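Local coordinates for protein extracellular invertase (Aspergillus kawachii, PDB 5XH8) that probably hydrolyses the beta-fructofuranosyl bond of sucrose and, with high transfructosylation activity, passes fructosyl units on to build fructooligosaccharides such as 1-kestose, at residues P12-T16 and G358-Q363; E483-T487 and N504-R510. All blocks are in the same frame, centred on the assembly; numbering follows the deposited sequence.

Contact 1. Residues P12-T16 and G358-Q363; sequences PNLST and GFPTNQ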
loop_
_atom_site.group_PDB
_atom_site.type_symbol
_atom_site.label_atom_id
_atom_site.label_comp_id
_atom_site.label_asym_id
_atom_site.label_seq_id
_atom_site.Cartn_x
_atom_site.Cartn_y
_atom_site.Cartn_z
ATOM N N PRO A 12 -39.620 -18.267 -27.596
ATOM C CA PRO A 12 -39.102 -19.498 -27.037
ATOM C C PRO A 12 -38.637 -19.280 -25.603
ATOM O O PRO A 12 -38.881 -18.210 -24.999
ATOM C CB PRO A 12 -37.897 -19.795 -27.922
ATOM C CG PRO A 12 -37.352 -18.433 -28.240
ATOM C CD PRO A 12 -38.588 -17.568 -28.398
ATOM N N ASN A 13 -38.013 -20.315 -25.045
ATOM C CA ASN A 13 -37.102 -20.135 -23.922
ATOM C C ASN A 13 -35.956 -19.330 -24.523
ATOM O O ASN A 13 -35.208 -19.841 -25.360
ATOM C CB ASN A 13 -36.597 -21.470 -23.385
ATOM C CG ASN A 13 -35.603 -21.310 -22.210
ATOM O OD1 ASN A 13 -35.033 -20.238 -21.951
ATOM N ND2 ASN A 13 -35.394 -22.395 -21.510
ATOM N N LEU A 14 -35.856 -18.059 -24.136
ATOM C CA LEU A 14 -34.858 -17.162 -24.768
ATOM C C LEU A 14 -33.406 -17.630 -24.634
ATOM O O LEU A 14 -32.588 -17.323 -25.485
ATOM C CB LEU A 14 -35.003 -15.726 -24.270
ATOM C CG LEU A 14 -36.383 -15.115 -24.510
ATOM C CD1 LEU A 14 -36.433 -13.740 -23.879
ATOM C CD2 LEU A 14 -36.684 -15.039 -25.991
ATOM N N SER A 15 -33.096 -18.397 -23.593
ATOM C CA SER A 15 -31.753 -18.959 -23.451
ATOM C C SER A 15 -31.369 -19.998 -24.484
ATOM O O SER A 15 -30.230 -20.395 -24.487
ATOM C CB SER A 15 -31.559 -19.527 -22.052
ATOM O OG SER A 15 -31.582 -18.440 -21.150
ATOM N N THR A 16 -32.294 -20.432 -25.352
ATOM C CA THR A 16 -31.955 -21.352 -26.446
ATOM C C THR A 16 -31.551 -20.641 -27.711
ATOM O O THR A 16 -31.097 -21.296 -28.631
ATOM C CB THR A 16 -33.138 -22.305 -26.794
ATOM O OG1 THR A 16 -34.273 -21.554 -27.277
ATOM C CG2 THR A 16 -33.537 -23.103 -25.563
ATOM N N GLY A 358 -30.255 -17.332 -14.923
ATOM C CA GLY A 358 -30.868 -17.807 -16.163
ATOM C C GLY A 358 -31.344 -16.750 -17.153
ATOM O O GLY A 358 -31.925 -17.100 -18.191
ATOM N N PHE A 359 -31.113 -15.465 -16.859
ATOM C CA PHE A 359 -31.448 -14.386 -17.799
ATOM C C PHE A 359 -30.660 -14.614 -19.106
ATOM O O PHE A 359 -29.519 -15.052 -19.073
ATOM C CB PHE A 359 -31.159 -12.983 -17.199
ATOM C CG PHE A 359 -31.564 -11.846 -18.112
ATOM C CD1 PHE A 359 -30.735 -11.428 -19.150
ATOM C CD2 PHE A 359 -32.787 -11.217 -17.954
ATOM C CE1 PHE A 359 -31.130 -10.428 -20.026
ATOM C CE2 PHE A 359 -33.190 -10.197 -18.835
ATOM C CZ PHE A 359 -32.360 -9.801 -19.865
ATOM N N PRO A 360 -31.270 -14.336 -20.270
ATOM C CA PRO A 360 -30.584 -14.634 -21.528
ATOM C C PRO A 360 -29.512 -13.581 -21.910
ATOM O O PRO A 360 -29.651 -12.828 -22.884
ATOM C CB PRO A 360 -31.733 -14.697 -22.518
ATOM C CG PRO A 360 -32.711 -13.724 -21.973
ATOM C CD PRO A 360 -32.659 -13.918 -20.500
ATOM N N THR A 361 -28.421 -13.597 -21.152
ATOM C CA THR A 361 -27.387 -12.566 -21.226
ATOM C C THR A 361 -26.586 -12.700 -22.506
ATOM O O THR A 361 -26.371 -11.704 -23.203
ATOM C CB THR A 361 -26.513 -12.574 -19.947
ATOM O OG1 THR A 361 -27.344 -12.135 -18.863
ATOM C CG2 THR A 361 -25.298 -11.616 -20.069
ATOM N N ASN A 362 -26.227 -13.925 -22.880
ATOM C CA ASN A 362 -25.469 -14.117 -24.123
ATOM C C ASN A 362 -26.276 -13.755 -25.356
ATOM O O ASN A 362 -25.704 -13.308 -26.342
ATOM C CB ASN A 362 -24.953 -15.542 -24.252
ATOM C CG ASN A 362 -23.937 -15.886 -23.183
ATOM O OD1 ASN A 362 -23.367 -15.012 -22.532
ATOM N ND2 ASN A 362 -23.720 -17.159 -22.993
ATOM N N GLN A 363 -27.594 -13.911 -25.266
ATOM C CA GLN A 363 -28.507 -13.556 -26.357
ATOM C C GLN A 363 -28.626 -12.041 -26.469
ATOM O O GLN A 363 -28.576 -11.474 -27.562
ATOM C CB GLN A 363 -29.889 -14.184 -26.108
ATOM C CG GLN A 363 -29.910 -15.704 -26.268
ATOM C CD GLN A 363 -29.258 -16.457 -25.118
ATOM O OE1 GLN A 363 -29.238 -16.008 -23.962
ATOM N NE2 GLN A 363 -28.739 -17.623 -25.427
#

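Contact 2. Residues E483-T487 and N504-R510; sequences EHEST and NTSAAAR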
loop_
_atom_site.group_PDB
_atom_site.type_symbol
_atom_site.label_atom_id
_atom_site.label_comp_id
_atom_site.label_asym_id
_atom_site.label_seq_id
_atom_site.Cartn_x
_atom_site.Cartn_y
_atom_site.Cartn_z
ATOM N N GLU A 483 -53.215 -8.256 -26.077
ATOM C CA GLU A 483 -53.979 -9.350 -25.478
ATOM C C GLU A 483 -53.107 -10.220 -24.545
ATOM O O GLU A 483 -53.610 -10.769 -23.571
ATOM C CB GLU A 483 -54.685 -10.204 -26.548
ATOM C CG GLU A 483 -53.910 -11.397 -27.093
ATOM C CD GLU A 483 -54.798 -12.404 -27.839
ATOM O OE1 GLU A 483 -55.481 -13.237 -27.191
ATOM O OE2 GLU A 483 -54.794 -12.372 -29.086
ATOM N N HIS A 484 -51.812 -10.338 -24.840
ATOM C CA HIS A 484 -50.908 -11.199 -24.065
ATOM C C HIS A 484 -50.117 -10.519 -22.931
ATOM O O HIS A 484 -49.581 -11.206 -22.079
ATOM C CB HIS A 484 -49.934 -11.877 -25.018
ATOM C CG HIS A 484 -50.605 -12.780 -26.006
ATOM N ND1 HIS A 484 -51.261 -13.936 -25.627
ATOM C CD2 HIS A 484 -50.742 -12.688 -27.351
ATOM C CE1 HIS A 484 -51.767 -14.520 -26.698
ATOM N NE2 HIS A 484 -51.467 -13.784 -27.755
ATOM N N GLU A 485 -50.023 -9.190 -22.940
ATOM C CA GLU A 485 -49.159 -8.448 -21.992
ATOM C C GLU A 485 -49.774 -7.119 -21.589
ATOM O O GLU A 485 -50.567 -6.537 -22.331
ATOM C CB GLU A 485 -47.780 -8.153 -22.616
ATOM C CG GLU A 485 -46.991 -9.373 -23.059
ATOM C CD GLU A 485 -45.770 -9.046 -23.912
ATOM O OE1 GLU A 485 -45.867 -8.290 -24.904
ATOM O OE2 GLU A 485 -44.691 -9.597 -23.620
ATOM N N SER A 486 -49.372 -6.640 -20.416
ATOM C CA SER A 486 -49.705 -5.302 -19.956
ATOM C C SER A 486 -48.841 -4.924 -18.753
ATOM O O SER A 486 -48.436 -5.770 -17.965
ATOM C CB SER A 486 -51.190 -5.205 -19.546
ATOM O OG SER A 486 -51.461 -6.098 -18.486
ATOM N N THR A 487 -48.632 -3.632 -18.589
ATOM C CA THR A 487 -47.971 -3.111 -17.404
ATOM C C THR A 487 -48.834 -2.015 -16.813
ATOM O O THR A 487 -49.316 -1.162 -17.555
ATOM C CB THR A 487 -46.596 -2.533 -17.791
ATOM O OG1 THR A 487 -45.799 -3.579 -18.351
ATOM C CG2 THR A 487 -45.915 -1.942 -16.578
ATOM N N ASN A 504 -47.904 -9.073 -15.439
ATOM C CA ASN A 504 -48.291 -9.409 -16.820
ATOM C C ASN A 504 -47.429 -8.755 -17.908
ATOM O O ASN A 504 -47.762 -8.866 -19.097
ATOM C CB ASN A 504 -49.774 -9.003 -17.014
ATOM C CG ASN A 504 -50.435 -9.663 -18.228
ATOM O OD1 ASN A 504 -51.101 -8.993 -19.036
ATOM N ND2 ASN A 504 -50.275 -10.966 -18.351
ATOM N N THR A 505 -46.316 -8.095 -17.520
ATOM C CA THR A 505 -45.522 -7.241 -18.425
ATOM C C THR A 505 -44.911 -8.031 -19.570
ATOM O O THR A 505 -44.947 -7.578 -20.715
ATOM C CB THR A 505 -44.382 -6.499 -17.660
ATOM O OG1 THR A 505 -44.940 -5.524 -16.780
ATOM C CG2 THR A 505 -43.405 -5.805 -18.603
ATOM N N SER A 506 -44.352 -9.200 -19.251
ATOM C CA SER A 506 -43.509 -9.956 -20.177
ATOM C C SER A 506 -43.958 -11.394 -20.421
ATOM O O SER A 506 -43.845 -12.233 -19.536
ATOM C CB SER A 506 -42.074 -10.004 -19.669
ATOM O OG SER A 506 -41.250 -10.603 -20.649
ATOM N N ALA A 507 -44.393 -11.681 -21.649
ATOM C CA ALA A 507 -44.665 -13.063 -22.083
ATOM C C ALA A 507 -43.396 -13.924 -22.092
ATOM O O ALA A 507 -43.479 -15.144 -21.961
ATOM C CB ALA A 507 -45.319 -13.074 -23.454
ATOM N N ALA A 508 -42.226 -13.293 -22.238
ATOM C CA ALA A 508 -40.944 -14.011 -22.116
ATOM C C ALA A 508 -40.649 -14.510 -20.709
ATOM O O ALA A 508 -40.011 -15.553 -20.543
ATOM C CB ALA A 508 -39.801 -13.147 -22.624
ATOM N N ALA A 509 -41.139 -13.806 -19.691
ATOM C CA ALA A 509 -41.003 -14.265 -18.289
ATOM C C ALA A 509 -41.676 -15.605 -17.993
ATOM O O ALA A 509 -41.345 -16.252 -17.000
ATOM C CB ALA A 509 -41.528 -13.211 -17.328
ATOM N N ARG A 510 -42.621 -16.007 -18.845
ATOM C CA ARG A 510 -43.333 -17.277 -18.715
ATOM C C ARG A 510 -42.548 -18.424 -19.329
ATOM O O ARG A 510 -42.790 -19.563 -18.984
ATOM C CB ARG A 510 -44.728 -17.179 -19.395
ATOM C CG ARG A 510 -45.614 -16.069 -18.821
ATOM C CD ARG A 510 -46.820 -15.682 -19.682
ATOM N NE ARG A 510 -47.194 -14.298 -19.369
ATOM C CZ ARG A 510 -47.854 -13.449 -20.166
ATOM N NH1 ARG A 510 -48.286 -13.804 -21.374
ATOM N NH2 ARG A 510 -48.071 -12.203 -19.751
HETATM O O HOH W 1 -48.370 -6.098 -15.475
HETATM O O HOH W 2 -46.294 -4.899 -20.717
#

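Contact 1. Residues P12-T16 and G358-Q363
L14 packs its side chain on the ring of P360, with CB 3.8 Å from P360 CG, and the backbone O of L14 comes to 3.2 Å from Q363 CG. The same leucine side chain also touches W26 and A508, so the apolar patch does not end at these two segments. One residue on, S15 brings the backbones closest, its CA 4.9 Å from that of P360; S15 OG gives a weak hydrogen bond of 3.3 Å to G358 O. Q363 reaches across as well, but its NE2 stands at a poor angle to S15 O, 3.3 Å away, and bonds instead to the carbonyl of L17. The turn around S15 has its own bonds: N13 OD1 accepts from S15 N at 3.1 Å, an Asx turn leading into the 3-10 segment 14-16, while N13 O takes both T16 N at 3.0 Å and T16 OG1 at 2.7 Å. On the facing side P360 is the centre of an inverse gamma turn, with T361 N 2.8 Å from F359 O, and sits at the N-cap position of helix 361-364. The arrangement is an N-terminal arm resting on the loop and helix start at 358-363 of the GH32 beta-propeller domain: a short 3-10 turn packed on a proline at the start of a helix, just ahead of strand 366-385.

Contact 2. Residues E483-T487 and N504-R510
Start at H484, whose carbonyl does the work: H484 O accepts from both ends of the R510 guanidinium, 2.9 Å from NH2 and 3.0 Å from NH1, lying near the plane of the group at its edge. The imidazole itself turns off to stack with Y569. E485 comes next and extends its carboxylate to the other segment, where OE2 takes the A507 backbone N at 2.9 Å in a nearly straight bond. That carboxylate is also held by S572 and by the backbone N of W568 and Y569, so the buried acid links its own loop to 504-510 and to the loop of W568-S572; E485 CA adds a CA-H...O contact to N504 O at 3.2 Å. At S486 the two segments come closest, S486 CA to T505 CA 4.9 Å. S486 N donates to N504 O at 3.0 Å, and S486 OG donates to N504 OD1, also 3.0 Å. S486 O makes no direct bond to T505 N, 3.2 Å away at a poor angle; water 1 bridges it instead to N504 N. T487, in strand 487-492, closes the series by accepting from T505: the two OG1 atoms are 2.6 Å apart, and water 2 links T487 OG1 with T505 O. Here the loop leading from strand 474-481 into 487-492 meets the loop that follows 497-501, where these strands end on the antiparallel six-stranded sheet in the C-terminal beta-sandwich of a GH32 enzyme.

Contact 1 and contact 2 have centres about 16 Å apart and lie on the same side of the chain's centre. They come in series: 12-16 has already closed on 358-363, over much of the propeller sequence, before the more extensive, more hydrogen-bonded pairing of 483-487 with 504-510, only one strand hairpin apart, opens in the sandwich. They share no sheet, yet they touch, since L14 CD1 packs 3.6 Å from A508 CB. Just past that point T511 OG1 bonds to A508 O and P12 O, and T512 OG1 bonds to L14 N and, weakly, to A508 O. The N-terminal arm thus spans the two domains, resting on a propeller loop and on a sandwich loop.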